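Local coordinates for isatin hydrolase (Ralstonia solanacearum, PDB 5NMP), which hydrolyses the ring of isatin, probably to isatinate, in a reaction that depends on a bound manganese ion, at residues D114-V119 and L149-W154; P177-V182 and W209-P214; A181-I186 and H216-G221; E188-G193 and A222-L227. All coordinates share one frame; numbering follows the deposited sequence.

In the fold
Along the chain, contact 1 closes before the other three open; in those, 177-193 pairs with 209-227 in successive pieces. Contacts 2 and 3 share Ala181 and Val182 of helix 179-187, and their centres are about 8 Å apart. Contact 4 lies about 7 Å from contact 3, centre to centre, where the two helices give way to strands 193-195 and 225-228. Contact 1 stands apart, its centre about 18 to 19 Å from the others, yet it reaches the same mixed sheet as contact 4, in which strand 147-151 lies between 107-114 and 193-195. Contacts 2 to 4 set the helix pair beside those strands, 225-228 lying next to strand 80-82 with its manganese ligand Asp82.

Contact 1 (D114-V119 and L149-W154); sequences DASAQV and LFRTDW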
loop_
_atom_site.group_PDB
_atom_site.type_symbol
_atom_site.label_atom_id
_atom_site.label_comp_id
_atom_site.label_asym_id
_atom_site.label_seq_id
_atom_site.Cartn_x
_atom_site.Cartn_y
_atom_site.Cartn_z
ATOM N N ASP A 114 -16.227 14.137 -13.205
ATOM C CA ASP A 114 -16.764 15.041 -12.190
ATOM C C ASP A 114 -18.279 15.189 -12.278
ATOM O O ASP A 114 -18.806 15.763 -13.235
ATOM C CB ASP A 114 -16.113 16.420 -12.298
ATOM C CG ASP A 114 -16.623 17.389 -11.243
ATOM O OD1 ASP A 114 -16.971 16.931 -10.132
ATOM O OD2 ASP A 114 -16.681 18.606 -11.522
ATOM N N ALA A 115 -18.972 14.685 -11.261
ATOM C CA ALA A 115 -20.424 14.787 -11.188
ATOM C C ALA A 115 -20.868 15.398 -9.863
ATOM O O ALA A 115 -21.996 15.184 -9.422
ATOM C CB ALA A 115 -21.058 13.420 -11.375
ATOM N N SER A 116 -19.977 16.160 -9.236
ATOM C CA SER A 116 -20.240 16.722 -7.913
ATOM C C SER A 116 -21.441 17.675 -7.895
ATOM O O SER A 116 -22.201 17.700 -6.929
ATOM C CB SER A 116 -18.992 17.438 -7.387
ATOM O OG SER A 116 -18.493 18.367 -8.331
ATOM N N ALA A 117 -21.612 18.449 -8.962
ATOM C CA ALA A 117 -22.729 19.384 -9.047
ATOM C C ALA A 117 -24.067 18.652 -9.145
ATOM O O ALA A 117 -25.077 19.112 -8.613
ATOM C CB ALA A 117 -22.552 20.312 -10.233
ATOM N N GLN A 118 -24.065 17.508 -9.823
ATOM C CA GLN A 118 -25.279 16.722 -10.015
ATOM C C GLN A 118 -25.688 16.011 -8.732
ATOM O O GLN A 118 -26.868 15.967 -8.385
ATOM C CB GLN A 118 -25.088 15.697 -11.140
ATOM C CG GLN A 118 -25.060 16.291 -12.546
ATOM C CD GLN A 118 -23.758 17.001 -12.869
ATOM O OE1 GLN A 118 -22.776 16.899 -12.130
ATOM N NE2 GLN A 118 -23.744 17.727 -13.980
ATOM N N VAL A 119 -24.701 15.455 -8.037
ATOM C CA VAL A 119 -24.933 14.728 -6.794
ATOM C C VAL A 119 -25.348 15.688 -5.680
ATOM O O VAL A 119 -26.062 15.318 -4.745
ATOM C CB VAL A 119 -23.676 13.936 -6.384
ATOM C CG1 VAL A 119 -23.879 13.227 -5.055
ATOM C CG2 VAL A 119 -23.321 12.933 -7.475
ATOM N N LEU A 149 -12.400 7.060 -12.260
ATOM C CA LEU A 149 -12.642 7.616 -10.932
ATOM C C LEU A 149 -13.870 8.527 -10.935
ATOM O O LEU A 149 -13.888 9.574 -11.587
ATOM C CB LEU A 149 -11.406 8.369 -10.432
ATOM C CG LEU A 149 -10.130 7.520 -10.359
ATOM C CD1 LEU A 149 -8.982 8.292 -9.733
ATOM C CD2 LEU A 149 -10.379 6.219 -9.604
ATOM N N PHE A 150 -14.894 8.104 -10.202
ATOM C CA PHE A 150 -16.170 8.805 -10.124
ATOM C C PHE A 150 -16.141 9.867 -9.023
ATOM O O PHE A 150 -16.361 9.556 -7.852
ATOM C CB PHE A 150 -17.292 7.791 -9.869
ATOM C CG PHE A 150 -18.681 8.354 -9.998
ATOM C CD1 PHE A 150 -18.924 9.498 -10.742
ATOM C CD2 PHE A 150 -19.749 7.726 -9.372
ATOM C CE1 PHE A 150 -20.209 10.006 -10.857
ATOM C CE2 PHE A 150 -21.035 8.230 -9.481
ATOM C CZ PHE A 150 -21.266 9.372 -10.226
ATOM N N ARG A 151 -15.869 11.114 -9.395
ATOM C CA ARG A 151 -15.832 12.205 -8.421
ATOM C C ARG A 151 -17.225 12.727 -8.087
ATOM O O ARG A 151 -17.971 13.146 -8.974
ATOM C CB ARG A 151 -14.973 13.363 -8.925
ATOM C CG ARG A 151 -14.973 14.530 -7.963
ATOM C CD ARG A 151 -14.366 15.783 -8.549
ATOM N NE ARG A 151 -14.589 16.916 -7.657
ATOM C CZ ARG A 151 -14.467 18.189 -8.012
ATOM N NH1 ARG A 151 -14.118 18.505 -9.253
ATOM N NH2 ARG A 151 -14.699 19.147 -7.124
ATOM N N THR A 152 -17.563 12.720 -6.800
ATOM C CA THR A 152 -18.884 13.138 -6.345
ATOM C C THR A 152 -18.824 14.106 -5.166
ATOM O O THR A 152 -19.859 14.581 -4.702
ATOM C CB THR A 152 -19.729 11.926 -5.926
ATOM O OG1 THR A 152 -19.025 11.188 -4.919
ATOM C CG2 THR A 152 -20.004 11.019 -7.118
ATOM N N ASP A 153 -17.613 14.382 -4.684
ATOM C CA ASP A 153 -17.388 15.188 -3.476
ATOM C C ASP A 153 -18.048 14.576 -2.239
ATOM O O ASP A 153 -18.250 15.253 -1.231
ATOM C CB ASP A 153 -17.882 16.628 -3.673
ATOM C CG ASP A 153 -16.854 17.512 -4.357
ATOM O OD1 ASP A 153 -15.848 16.976 -4.871
ATOM O OD2 ASP A 153 -17.054 18.746 -4.385
ATOM N N TRP A 154 -18.364 13.287 -2.315
ATOM C CA TRP A 154 -19.002 12.577 -1.213
ATOM C C TRP A 154 -18.067 12.433 -0.014
ATOM O O TRP A 154 -18.517 12.281 1.122
ATOM C CB TRP A 154 -19.468 11.196 -1.677
ATOM C CG TRP A 154 -20.502 10.580 -0.794
ATOM C CD1 TRP A 154 -20.286 9.764 0.278
ATOM C CD2 TRP A 154 -21.921 10.726 -0.910
ATOM N NE1 TRP A 154 -21.487 9.394 0.840
ATOM C CE2 TRP A 154 -22.505 9.971 0.127
ATOM C CE3 TRP A 154 -22.754 11.422 -1.790
ATOM C CZ2 TRP A 154 -23.887 9.894 0.309
ATOM C CZ3 TRP A 154 -24.126 11.344 -1.610
ATOM C CH2 TRP A 154 -24.678 10.584 -0.569
HETATM O O HOH W 1 -21.699 16.795 -4.040
#
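Asp114 and Arg151 form the last rung of the parallel pairing between strands 107-114 and 147-151, beyond which one chain enters the short helix 116-119 and the other the loop 152-154. The backbone bond from Ala115 N to Arg151 O, 2.9 Å long, seals this end. Arg151, with CG anti to its backbone N (chi1 177°) and an extended chain, lies beside Asp114, both side chains pointing the same way, their carboxylate and guanidinium planes only 9° apart. Asp114 OD1 sits over the guanidinium, 3.4 Å from Arg151 NH1, a salt bridge of charges alone with no N-H aimed at it. Arg151 NE meets Asp153 OD1 at 3.1 Å, close to the guanidinium plane, so one long arginine spans two acids and probably eases their repulsion. Asp114 OD1 is also gripped by Ser116: OG reaches its syn lone pair at 2.8 Å, and Ser116 N comes from above the carboxylate, making an Asx turn that leads into the helix. Away from the charges, small and branched apolar groups meet. Ala115 CB touches the edge of Phe150 at CE1 (3.6 Å), Thr152 CG2 lies over that ring's centre and meets Val119 CG2 at 3.8 Å, and Val119 CG1 abuts the rim of Trp154. Beyond strand 147-151, Phe150 bonds through its backbone to Gly195 of strand 193-195, while Glu197 accepts from Thr152 N and Asp153 N.

Contact 2 (P177-V182 and W209-P214); sequences PTQEAV and WPLAYP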
loop_
_atom_site.group_PDB
_atom_site.type_symbol
_atom_site.label_atom_id
_atom_site.label_comp_id
_atom_site.label_asym_id
_atom_site.label_seq_id
_atom_site.Cartn_x
_atom_site.Cartn_y
_atom_site.Cartn_z
ATOM N N PRO A 177 -23.393 4.130 -11.009
ATOM C CA PRO A 177 -23.612 3.923 -12.444
ATOM C C PRO A 177 -24.818 3.040 -12.746
ATOM O O PRO A 177 -25.169 2.173 -11.946
ATOM C CB PRO A 177 -22.322 3.235 -12.889
ATOM C CG PRO A 177 -21.909 2.441 -11.688
ATOM C CD PRO A 177 -22.332 3.251 -10.480
ATOM N N THR A 178 -25.446 3.266 -13.894
ATOM C CA THR A 178 -26.489 2.370 -14.375
ATOM C C THR A 178 -25.849 1.090 -14.889
ATOM O O THR A 178 -24.638 1.043 -15.107
ATOM C CB THR A 178 -27.320 3.001 -15.503
ATOM O OG1 THR A 178 -26.532 3.060 -16.701
ATOM C CG2 THR A 178 -27.775 4.398 -15.116
ATOM N N GLN A 179 -26.658 0.055 -15.090
ATOM C CA GLN A 179 -26.148 -1.192 -15.643
ATOM C C GLN A 179 -25.548 -0.966 -17.026
ATOM O O GLN A 179 -24.480 -1.490 -17.342
ATOM C CB GLN A 179 -27.250 -2.248 -15.715
ATOM C CG GLN A 179 -26.809 -3.538 -16.389
ATOM C CD GLN A 179 -27.868 -4.615 -16.336
ATOM O OE1 GLN A 179 -28.587 -4.743 -15.347
ATOM N NE2 GLN A 179 -27.976 -5.392 -17.405
ATOM N N GLU A 180 -26.231 -0.171 -17.843
ATOM C CA GLU A 180 -25.776 0.113 -19.198
ATOM C C GLU A 180 -24.422 0.817 -19.195
ATOM O O GLU A 180 -23.577 0.544 -20.045
ATOM C CB GLU A 180 -26.811 0.957 -19.948
ATOM C CG GLU A 180 -28.130 0.241 -20.238
ATOM C CD GLU A 180 -29.054 0.155 -19.025
ATOM O OE1 GLU A 180 -28.677 0.644 -17.936
ATOM O OE2 GLU A 180 -30.165 -0.401 -19.164
ATOM N N ALA A 181 -24.218 1.713 -18.235
ATOM C CA ALA A 181 -22.947 2.423 -18.113
ATOM C C ALA A 181 -21.817 1.461 -17.758
ATOM O O ALA A 181 -20.725 1.534 -18.319
ATOM C CB ALA A 181 -23.053 3.525 -17.075
ATOM N N VAL A 182 -22.089 0.560 -16.820
ATOM C CA VAL A 182 -21.119 -0.454 -16.434
ATOM C C VAL A 182 -20.782 -1.348 -17.628
ATOM O O VAL A 182 -19.613 -1.637 -17.883
ATOM C CB VAL A 182 -21.639 -1.313 -15.261
ATOM C CG1 VAL A 182 -20.661 -2.436 -14.940
ATOM C CG2 VAL A 182 -21.870 -0.444 -14.032
ATOM N N TRP A 209 -32.657 -3.376 -8.378
ATOM C CA TRP A 209 -32.692 -3.434 -9.837
ATOM C C TRP A 209 -32.762 -4.894 -10.286
ATOM O O TRP A 209 -32.404 -5.784 -9.514
ATOM C CB TRP A 209 -31.466 -2.742 -10.436
ATOM C CG TRP A 209 -31.353 -1.291 -10.108
ATOM C CD1 TRP A 209 -32.247 -0.533 -9.409
ATOM C CD2 TRP A 209 -30.276 -0.415 -10.464
ATOM N NE1 TRP A 209 -31.794 0.760 -9.306
ATOM C CE2 TRP A 209 -30.586 0.859 -9.947
ATOM C CE3 TRP A 209 -29.079 -0.586 -11.168
ATOM C CZ2 TRP A 209 -29.740 1.959 -10.110
ATOM C CZ3 TRP A 209 -28.242 0.506 -11.332
ATOM C CH2 TRP A 209 -28.576 1.763 -10.804
ATOM N N PRO A 210 -33.236 -5.149 -11.523
ATOM C CA PRO A 210 -33.325 -6.520 -12.046
ATOM C C PRO A 210 -32.009 -7.282 -11.912
ATOM O O PRO A 210 -32.007 -8.457 -11.541
ATOM C CB PRO A 210 -33.698 -6.316 -13.523
ATOM C CG PRO A 210 -33.502 -4.849 -13.792
ATOM C CD PRO A 210 -33.760 -4.175 -12.494
ATOM N N LEU A 211 -30.902 -6.611 -12.204
ATOM C CA LEU A 211 -29.589 -7.165 -11.911
ATOM C C LEU A 211 -28.972 -6.356 -10.777
ATOM O O LEU A 211 -28.435 -5.272 -10.998
ATOM C CB LEU A 211 -28.698 -7.151 -13.154
ATOM C CG LEU A 211 -27.426 -8.000 -13.091
ATOM C CD1 LEU A 211 -27.206 -8.729 -14.403
ATOM C CD2 LEU A 211 -26.224 -7.141 -12.757
ATOM N N ALA A 212 -29.072 -6.886 -9.561
ATOM C CA ALA A 212 -28.657 -6.174 -8.355
ATOM C C ALA A 212 -27.158 -5.891 -8.320
ATOM O O ALA A 212 -26.348 -6.767 -8.628
ATOM C CB ALA A 212 -29.065 -6.961 -7.122
ATOM N N TYR A 213 -26.808 -4.665 -7.928
ATOM C CA TYR A 213 -25.417 -4.222 -7.838
ATOM C C TYR A 213 -24.633 -4.529 -9.109
ATOM O O TYR A 213 -23.699 -5.329 -9.082
ATOM C CB TYR A 213 -24.730 -4.873 -6.638
ATOM C CG TYR A 213 -25.236 -4.383 -5.304
ATOM C CD1 TYR A 213 -25.636 -3.066 -5.132
ATOM C CD2 TYR A 213 -25.316 -5.238 -4.214
ATOM C CE1 TYR A 213 -26.099 -2.611 -3.913
ATOM C CE2 TYR A 213 -25.778 -4.793 -2.989
ATOM C CZ TYR A 213 -26.167 -3.479 -2.845
ATOM O OH TYR A 213 -26.628 -3.030 -1.627
ATOM N N PRO A 214 -25.009 -3.887 -10.225
ATOM C CA PRO A 214 -24.417 -4.211 -11.529
ATOM C C PRO A 214 -22.906 -3.989 -11.593
ATOM O O PRO A 214 -22.219 -4.727 -12.300
ATOM C CB PRO A 214 -25.143 -3.263 -12.490
ATOM C CG PRO A 214 -25.644 -2.152 -11.629
ATOM C CD PRO A 214 -25.983 -2.786 -10.319
#
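Apolar packing brings Gln179 against Pro214, each in the first turn of its own helix. Pro214 CB lies 3.9 Å from Gln179 CA and 4.0 Å from Gln179 CB; proline suits this place, since a first-turn residue needs no N-H for the helix.

Contacts between polar oxygens and carbon come next. A turn further on from Gln179, Val182 CG1, part of a branched aliphatic group, rests on Pro214 O at 3.8 Å. Gln179 has CG anti to its backbone N (chi1 175°), and its extended chain carries OE1 to 3.3 Å from Leu211 CB, the two side chains crossing at about a right angle. The other end of that amide is engaged too, NE2 donating to Glu183 OE2. Trp209 turns the edge of its six-membered ring to the strand end, with CZ3 3.5 Å from Pro177 O and the oxygen in the ring plane, where the slightly positive C-H rim can favour it. Trp209 CZ3 also comes 4.0 Å from Thr178 CA, so the indole reaches from the loop to the residue capping the helix.

Hydrogen bonds work within the first segment: Thr178, the N-cap of helix 179-187, accepts from Ala181 N at OG1 (3.1 Å). The loop 209-213 thus lies against the start of helix 179-187 and leads into helix 214-221, while Leu126 of strand 126-127 touches both Thr178 and Trp209.

Contact 3 (A181-I186 and H216-G221); sequences AVEWLI and HTLMHG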
loop_
_atom_site.group_PDB
_atom_site.type_symbol
_atom_site.label_atom_id
_atom_site.label_comp_id
_atom_site.label_asym_id
_atom_site.label_seq_id
_atom_site.Cartn_x
_atom_site.Cartn_y
_atom_site.Cartn_z
ATOM N N ALA A 181 -24.218 1.713 -18.235
ATOM C CA ALA A 181 -22.947 2.423 -18.113
ATOM C C ALA A 181 -21.817 1.461 -17.758
ATOM O O ALA A 181 -20.725 1.534 -18.319
ATOM C CB ALA A 181 -23.053 3.525 -17.075
ATOM N N VAL A 182 -22.089 0.560 -16.820
ATOM C CA VAL A 182 -21.119 -0.454 -16.434
ATOM C C VAL A 182 -20.782 -1.348 -17.628
ATOM O O VAL A 182 -19.613 -1.637 -17.883
ATOM C CB VAL A 182 -21.639 -1.313 -15.261
ATOM C CG1 VAL A 182 -20.661 -2.436 -14.940
ATOM C CG2 VAL A 182 -21.870 -0.444 -14.032
ATOM N N GLU A 183 -21.808 -1.768 -18.364
ATOM C CA GLU A 183 -21.613 -2.586 -19.560
ATOM C C GLU A 183 -20.788 -1.856 -20.622
ATOM O O GLU A 183 -19.925 -2.452 -21.265
ATOM C CB GLU A 183 -22.963 -3.010 -20.146
ATOM C CG GLU A 183 -23.706 -4.041 -19.313
ATOM C CD GLU A 183 -25.111 -4.316 -19.822
ATOM O OE1 GLU A 183 -25.620 -3.529 -20.651
ATOM O OE2 GLU A 183 -25.708 -5.324 -19.386
ATOM N N TRP A 184 -21.055 -0.565 -20.795
ATOM C CA TRP A 184 -20.348 0.252 -21.777
ATOM C C TRP A 184 -18.875 0.423 -21.407
ATOM O O TRP A 184 -17.993 0.269 -22.252
ATOM C CB TRP A 184 -21.027 1.619 -21.909
ATOM C CG TRP A 184 -20.473 2.491 -22.993
ATOM C CD1 TRP A 184 -20.754 2.418 -24.325
ATOM C CD2 TRP A 184 -19.563 3.586 -22.835
ATOM N NE1 TRP A 184 -20.069 3.392 -25.010
ATOM C CE2 TRP A 184 -19.329 4.123 -24.119
ATOM C CE3 TRP A 184 -18.918 4.161 -21.736
ATOM C CZ2 TRP A 184 -18.478 5.205 -24.333
ATOM C CZ3 TRP A 184 -18.074 5.237 -21.950
ATOM C CH2 TRP A 184 -17.861 5.747 -23.240
ATOM N N LEU A 185 -18.616 0.737 -20.140
ATOM C CA LEU A 185 -17.250 0.908 -19.652
ATOM C C LEU A 185 -16.409 -0.353 -19.837
ATOM O O LEU A 185 -15.231 -0.278 -20.187
ATOM C CB LEU A 185 -17.255 1.312 -18.175
ATOM C CG LEU A 185 -17.638 2.760 -17.873
ATOM C CD1 LEU A 185 -17.560 3.030 -16.382
ATOM C CD2 LEU A 185 -16.739 3.721 -18.639
ATOM N N ILE A 186 -17.016 -1.511 -19.602
ATOM C CA ILE A 186 -16.301 -2.773 -19.735
ATOM C C ILE A 186 -16.160 -3.188 -21.196
ATOM O O ILE A 186 -15.056 -3.458 -21.669
ATOM C CB ILE A 186 -17.004 -3.899 -18.958
ATOM C CG1 ILE A 186 -16.997 -3.591 -17.461
ATOM C CG2 ILE A 186 -16.327 -5.233 -19.223
ATOM C CD1 ILE A 186 -17.800 -4.576 -16.631
ATOM N N HIS A 216 -20.528 -4.224 -9.092
ATOM C CA HIS A 216 -19.895 -5.374 -8.450
ATOM C C HIS A 216 -20.007 -6.636 -9.303
ATOM O O HIS A 216 -19.016 -7.328 -9.534
ATOM C CB HIS A 216 -20.510 -5.633 -7.074
ATOM C CG HIS A 216 -19.905 -4.815 -5.977
ATOM N ND1 HIS A 216 -20.377 -3.568 -5.630
ATOM C CD2 HIS A 216 -18.864 -5.067 -5.149
ATOM C CE1 HIS A 216 -19.653 -3.088 -4.635
ATOM N NE2 HIS A 216 -18.728 -3.977 -4.324
ATOM N N THR A 217 -21.218 -6.923 -9.773
ATOM C CA THR A 217 -21.487 -8.146 -10.519
ATOM C C THR A 217 -20.700 -8.231 -11.823
ATOM O O THR A 217 -20.083 -9.256 -12.113
ATOM C CB THR A 217 -22.987 -8.284 -10.854
ATOM O OG1 THR A 217 -23.757 -8.257 -9.646
ATOM C CG2 THR A 217 -23.246 -9.589 -11.583
ATOM N N LEU A 218 -20.718 -7.154 -12.602
ATOM C CA LEU A 218 -20.154 -7.192 -13.945
ATOM C C LEU A 218 -18.653 -6.901 -13.972
ATOM O O LEU A 218 -17.923 -7.516 -14.750
ATOM C CB LEU A 218 -20.899 -6.216 -14.859
ATOM C CG LEU A 218 -22.402 -6.491 -15.031
ATOM C CD1 LEU A 218 -23.059 -5.456 -15.943
ATOM C CD2 LEU A 218 -22.666 -7.907 -15.541
ATOM N N MET A 219 -18.185 -5.980 -13.133
ATOM C CA MET A 219 -16.758 -5.654 -13.107
ATOM C C MET A 219 -15.947 -6.828 -12.575
ATOM O O MET A 219 -14.987 -7.260 -13.209
ATOM C CB MET A 219 -16.486 -4.406 -12.266
ATOM C CG MET A 219 -17.091 -3.130 -12.833
ATOM S SD MET A 219 -16.146 -2.426 -14.194
ATOM C CE MET A 219 -14.629 -2.074 -13.348
ATOM N N HIS A 220 -16.335 -7.349 -11.416
ATOM C CA HIS A 220 -15.655 -8.510 -10.857
ATOM C C HIS A 220 -15.898 -9.732 -11.737
ATOM O O HIS A 220 -15.047 -10.619 -11.833
ATOM C CB HIS A 220 -16.120 -8.768 -9.423
ATOM C CG HIS A 220 -15.833 -7.638 -8.488
ATOM N ND1 HIS A 220 -14.730 -6.818 -8.626
ATOM C CD2 HIS A 220 -16.509 -7.173 -7.410
ATOM C CE1 HIS A 220 -14.737 -5.908 -7.672
ATOM N NE2 HIS A 220 -15.807 -6.100 -6.919
ATOM N N GLY A 221 -17.055 -9.761 -12.394
ATOM C CA GLY A 221 -17.397 -10.837 -13.305
ATOM C C GLY A 221 -16.552 -10.806 -14.564
ATOM O O GLY A 221 -16.458 -11.800 -15.286
#
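Leu218 projects toward helix 179-187 and fills the hollow between Val182, Glu183 and Ile186. The base of the knob, Leu218 CB, lies 3.8 Å from Val182 CG1 and 3.9 Å from Ile186 CD1. Its CD1 branch reaches the outer wall, 3.7 Å from Glu183 CG, where the glutamate lends its aliphatic stem, its carboxylate held by Gln179. Leucine suits the place because its CD1 touches Glu183 and Val182 while CB meets Ile186.

The complementary bump is Ile186. With CG1 anti to the carbonyl carbon and chi2 at 174°, its chain is stretched toward the other helix, and CD1 slips into the groove between Leu218 and Met219, ending 3.5 Å from Leu218 O. Met219 forms the far wall of that groove. Its chain is folded, chi2 of -78° turning SD aside, and the sulfur rests 3.6 Å from Ile186 CG1; a flexible thioether can follow the contour of the isoleucine in this way. The fit is purely van der Waals.

Over these segments the axes run nearly parallel, at a signed crossing angle of -15° and 9.8 Å apart, so that side chains one turn apart can mesh in succession. Leu185 and Met219 both rest on Phe194 of strand 193-195, Trp184 packs on helix 129-139, and on helix 214-221 His216 and His220 lean on Asp82, a manganese ligand.

Contact 4 (E188-G193 and A222-L227); sequences ERNVHG and ANRYGL
Hydrogen bonding is led by Arg224, whose NE donates to Val191 O at 2.7 Å. The carbonyl lies close to the guanidinium plane and points almost straight at the donor, with a C=O...N angle of 176°. Arg224 CG is anti to the carbonyl carbon and the chain bends at chi2 (-66°); NH1 turns back to Ala222 O, also 2.7 Å, and its several N-H groups let one side chain serve two backbone carbonyls.

Aromatic contact lies nearby, an oblique pair with planes inclined at 56°: His192 CE1 comes 3.5 Å from Tyr225 CE2, and Tyr225 CD2 lies 3.6 Å above one face of the His192 ring, toward its rim. His192 NE2 donates to Asn105 O.

In the backbone, Gly193 forms a parallel bridge with Tyr225, their CA atoms 4.7 Å apart; glycine suits the position, having no side chain to crowd Tyr225 O. Asn223, at positive phi, ends helix 214-221 in a Schellman motif just before strand 225-228. That strand continues to pair with 193-195, whose opposite neighbour is strand 147-151.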
loop_
_atom_site.group_PDB
_atom_site.type_symbol
_atom_site.label_atom_id
_atom_site.label_comp_id
_atom_site.label_asym_id
_atom_site.label_seq_id
_atom_site.Cartn_x
_atom_site.Cartn_y
_atom_site.Cartn_z
ATOM N N GLU A 188 -17.078 -1.534 -24.232
ATOM C CA GLU A 188 -16.721 -0.594 -25.291
ATOM C C GLU A 188 -15.444 0.195 -24.996
ATOM O O GLU A 188 -14.878 0.815 -25.896
ATOM C CB GLU A 188 -17.879 0.373 -25.547
ATOM C CG GLU A 188 -19.093 -0.275 -26.186
ATOM C CD GLU A 188 -18.797 -0.823 -27.570
ATOM O OE1 GLU A 188 -18.269 -0.064 -28.411
ATOM O OE2 GLU A 188 -19.088 -2.013 -27.815
ATOM N N ARG A 189 -14.987 0.169 -23.747
ATOM C CA ARG A 189 -13.829 0.971 -23.361
ATOM C C ARG A 189 -12.740 0.173 -22.646
ATOM O O ARG A 189 -11.612 0.654 -22.506
ATOM C CB ARG A 189 -14.274 2.140 -22.484
ATOM C CG ARG A 189 -15.054 3.202 -23.240
ATOM C CD ARG A 189 -14.220 3.780 -24.369
ATOM N NE ARG A 189 -14.919 4.842 -25.087
ATOM C CZ ARG A 189 -15.592 4.663 -26.219
ATOM N NH1 ARG A 189 -15.662 3.460 -26.770
ATOM N NH2 ARG A 189 -16.194 5.690 -26.801
ATOM N N ASN A 190 -13.084 -1.034 -22.200
ATOM C CA ASN A 190 -12.113 -1.960 -21.618
ATOM C C ASN A 190 -11.347 -1.336 -20.451
ATOM O O ASN A 190 -10.116 -1.391 -20.391
ATOM C CB ASN A 190 -11.140 -2.442 -22.701
ATOM C CG ASN A 190 -10.381 -3.691 -22.299
ATOM O OD1 ASN A 190 -10.738 -4.373 -21.340
ATOM N ND2 ASN A 190 -9.328 -4.001 -23.042
ATOM N N VAL A 191 -12.089 -0.736 -19.527
ATOM C CA VAL A 191 -11.487 -0.039 -18.400
ATOM C C VAL A 191 -10.849 -1.012 -17.410
ATOM O O VAL A 191 -11.152 -2.206 -17.402
ATOM C CB VAL A 191 -12.523 0.828 -17.662
ATOM C CG1 VAL A 191 -13.148 1.827 -18.621
ATOM C CG2 VAL A 191 -13.591 -0.045 -17.026
ATOM N N HIS A 192 -9.958 -0.480 -16.581
ATOM C CA HIS A 192 -9.228 -1.263 -15.593
ATOM C C HIS A 192 -10.099 -1.544 -14.376
ATOM O O HIS A 192 -10.066 -2.637 -13.807
ATOM C CB HIS A 192 -7.959 -0.513 -15.180
ATOM C CG HIS A 192 -7.067 -1.275 -14.251
ATOM N ND1 HIS A 192 -6.416 -2.430 -14.623
ATOM C CD2 HIS A 192 -6.696 -1.030 -12.972
ATOM C CE1 HIS A 192 -5.691 -2.871 -13.610
ATOM N NE2 HIS A 192 -5.843 -2.039 -12.596
ATOM N N GLY A 193 -10.886 -0.548 -13.986
ATOM C CA GLY A 193 -11.661 -0.633 -12.767
ATOM C C GLY A 193 -12.520 0.591 -12.527
ATOM O O GLY A 193 -12.532 1.518 -13.332
ATOM N N ALA A 222 -15.938 -9.657 -14.829
ATOM C CA ALA A 222 -15.059 -9.505 -15.980
ATOM C C ALA A 222 -13.617 -9.343 -15.522
ATOM O O ALA A 222 -12.789 -8.771 -16.233
ATOM C CB ALA A 222 -15.487 -8.317 -16.829
ATOM N N ASN A 223 -13.335 -9.838 -14.319
ATOM C CA ASN A 223 -11.985 -9.837 -13.759
ATOM C C ASN A 223 -11.405 -8.424 -13.591
ATOM O O ASN A 223 -10.204 -8.218 -13.764
ATOM C CB ASN A 223 -11.061 -10.696 -14.633
ATOM C CG ASN A 223 -9.871 -11.251 -13.867
ATOM O OD1 ASN A 223 -9.825 -11.199 -12.639
ATOM N ND2 ASN A 223 -8.903 -11.796 -14.595
ATOM N N ARG A 224 -12.265 -7.462 -13.249
ATOM C CA ARG A 224 -11.844 -6.079 -12.997
ATOM C C ARG A 224 -11.858 -5.760 -11.503
ATOM O O ARG A 224 -12.238 -6.599 -10.686
ATOM C CB ARG A 224 -12.745 -5.081 -13.728
ATOM C CG ARG A 224 -12.988 -5.370 -15.191
ATOM C CD ARG A 224 -11.719 -5.239 -15.997
ATOM N NE ARG A 224 -11.990 -4.779 -17.355
ATOM C CZ ARG A 224 -12.344 -5.574 -18.358
ATOM N NH1 ARG A 224 -12.475 -6.877 -18.158
ATOM N NH2 ARG A 224 -12.566 -5.066 -19.561
ATOM N N TYR A 225 -11.479 -4.531 -11.157
ATOM C CA TYR A 225 -11.271 -4.159 -9.757
ATOM C C TYR A 225 -12.063 -2.920 -9.335
ATOM O O TYR A 225 -12.609 -2.203 -10.176
ATOM C CB TYR A 225 -9.779 -3.928 -9.497
ATOM C CG TYR A 225 -8.885 -4.942 -10.179
ATOM C CD1 TYR A 225 -8.772 -6.237 -9.689
ATOM C CD2 TYR A 225 -8.161 -4.605 -11.315
ATOM C CE1 TYR A 225 -7.963 -7.166 -10.311
ATOM C CE2 TYR A 225 -7.349 -5.528 -11.943
ATOM C CZ TYR A 225 -7.252 -6.807 -11.435
ATOM O OH TYR A 225 -6.445 -7.731 -12.059
ATOM N N GLY A 226 -12.117 -2.673 -8.028
ATOM C CA GLY A 226 -12.812 -1.514 -7.497
ATOM C C GLY A 226 -12.044 -0.769 -6.417
ATOM O O GLY A 226 -11.224 -1.352 -5.704
ATOM N N LEU A 227 -12.304 0.531 -6.307
ATOM C CA LEU A 227 -11.739 1.357 -5.245
ATOM C C LEU A 227 -12.852 2.113 -4.532
ATOM O O LEU A 227 -13.787 2.599 -5.168
ATOM C CB LEU A 227 -10.703 2.334 -5.802
ATOM C CG LEU A 227 -9.347 1.741 -6.185
ATOM C CD1 LEU A 227 -8.474 2.781 -6.862
ATOM C CD2 LEU A 227 -8.648 1.170 -4.959
#